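Side-chain contact in putative lipoprotein YerB (Bacillus subtilis, PDB 2PSB), which is a putative membrane-attached lipoprotein of unknown function that interacts with PcrA, although that interaction is not essential for viability: residues Ile240-Gln243 with Asp244-Asp248. Sequence-based numbering, arbitrary orientation.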
# COMPACT_ATOMS: atom_id res chain seq x y z
N ILE A 240 -4.19 -7.69 -19.91
CA ILE A 240 -3.83 -9.09 -19.70
C ILE A 240 -2.57 -9.34 -20.51
O ILE A 240 -2.48 -8.95 -21.68
CB ILE A 240 -4.96 -10.06 -20.16
CG1 ILE A 240 -5.18 -9.93 -21.67
CG2 ILE A 240 -6.25 -9.75 -19.41
CD1 ILE A 240 -6.16 -10.96 -22.23
N ILE A 241 -1.58 -9.96 -19.88
CA ILE A 241 -0.31 -10.23 -20.54
C ILE A 241 0.06 -11.69 -20.33
O ILE A 241 1.20 -12.11 -20.60
CB ILE A 241 0.81 -9.32 -19.96
CG1 ILE A 241 0.81 -9.38 -18.43
CG2 ILE A 241 0.59 -7.88 -20.41
CD1 ILE A 241 1.30 -10.68 -17.84
N ASP A 242 -0.91 -12.46 -19.87
CA ASP A 242 -0.70 -13.87 -19.58
C ASP A 242 -1.68 -14.75 -20.36
O ASP A 242 -2.67 -14.26 -20.91
CB ASP A 242 -0.90 -14.09 -18.07
CG ASP A 242 -0.40 -15.43 -17.61
OD1 ASP A 242 0.80 -15.72 -17.78
OD2 ASP A 242 -1.22 -16.20 -17.07
N GLN A 243 -1.39 -16.05 -20.41
CA GLN A 243 -2.24 -17.00 -21.10
C GLN A 243 -3.31 -17.49 -20.12
O GLN A 243 -4.34 -18.03 -20.52
CB GLN A 243 -1.42 -18.18 -21.62
CG GLN A 243 -0.47 -17.83 -22.77
CD GLN A 243 -1.19 -17.67 -24.11
OE1 GLN A 243 -1.65 -18.65 -24.70
NE2 GLN A 243 -1.28 -16.44 -24.59
N ASP A 244 -3.05 -17.29 -18.83
CA ASP A 244 -3.98 -17.69 -17.78
C ASP A 244 -4.90 -16.52 -17.47
O ASP A 244 -5.87 -16.65 -16.72
CB ASP A 244 -3.23 -18.11 -16.51
CG ASP A 244 -2.41 -19.38 -16.70
OD1 ASP A 244 -1.62 -19.72 -15.80
OD2 ASP A 244 -2.56 -20.04 -17.75
N GLY A 245 -4.59 -15.36 -18.05
CA GLY A 245 -5.42 -14.19 -17.84
C GLY A 245 -4.84 -13.12 -16.94
O GLY A 245 -5.38 -12.01 -16.87
N ARG A 246 -3.74 -13.43 -16.25
CA ARG A 246 -3.11 -12.48 -15.35
C ARG A 246 -2.98 -11.13 -16.03
O ARG A 246 -2.67 -11.05 -17.22
CB ARG A 246 -1.71 -12.95 -14.93
CG ARG A 246 -1.66 -14.37 -14.41
CD ARG A 246 -0.35 -14.68 -13.70
NE ARG A 246 -0.13 -16.12 -13.60
CZ ARG A 246 0.44 -16.72 -12.56
NH1 ARG A 246 0.85 -16.02 -11.51
NH2 ARG A 246 0.61 -18.04 -12.59
N ARG A 247 -3.23 -10.07 -15.28
CA ARG A 247 -3.15 -8.74 -15.83
C ARG A 247 -2.07 -7.89 -15.19
O ARG A 247 -1.72 -8.08 -14.02
CB ARG A 247 -4.50 -8.02 -15.72
CG ARG A 247 -5.02 -7.83 -14.31
CD ARG A 247 -5.48 -9.15 -13.72
NE ARG A 247 -6.28 -8.97 -12.51
CZ ARG A 247 -7.44 -8.31 -12.47
NH1 ARG A 247 -8.10 -8.21 -11.33
NH2 ARG A 247 -7.93 -7.76 -13.57
N ASP A 248 -1.55 -6.96 -15.97
CA ASP A 248 -0.53 -6.04 -15.52
C ASP A 248 -1.21 -4.69 -15.42
O ASP A 248 -2.36 -4.53 -15.85
CB ASP A 248 0.62 -5.99 -16.54
CG ASP A 248 1.81 -5.21 -16.03
OD1 ASP A 248 2.17 -5.37 -14.85
OD2 ASP A 248 2.40 -4.45 -16.82
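Ile240 meets Arg247 at the base of a beta-hairpin that joins strands 230-240 and 247-250, as an antiparallel non-hydrogen-bonded pair with CA atoms 3.9 Å apart. Its branch CG2 leans on the carbonyl O of Gly245, 3.5 Å away, while its CA approaches Arg246 O in a CA-H...O contact. Next along the chain, Ile241 N donates to Arg246 O (3.1 Å, 159° at the hydrogen), with a weak second bond from Asp242 N to the same oxygen. Ile241 CG1 packs 3.9 Å from Asp248 CB, and Asp248 in turn touches Glu87 and Tyr88 of helix 87-94. Asp242 shows how one acidic side chain can fold back over a type I-like turn, here at 242-245. With CG anti to the backbone N (chi1 -167°), its OD2 accepts from Asp244 N, as in an Asx turn, though the place of OD2 is uncertain. Gln243 and Asp244 are the central residues of the turn; Gly245 follows with backbone angles that would jam a CB against the carbonyl O of Asp244. Beyond it the extended Arg246 chain brings NE towards Asp242 OD2 in a long salt bridge, doubtful for the same reason. More firmly placed is the aliphatic packing beneath, where Arg246 CB lies 3.4 Å from Asp242 CB.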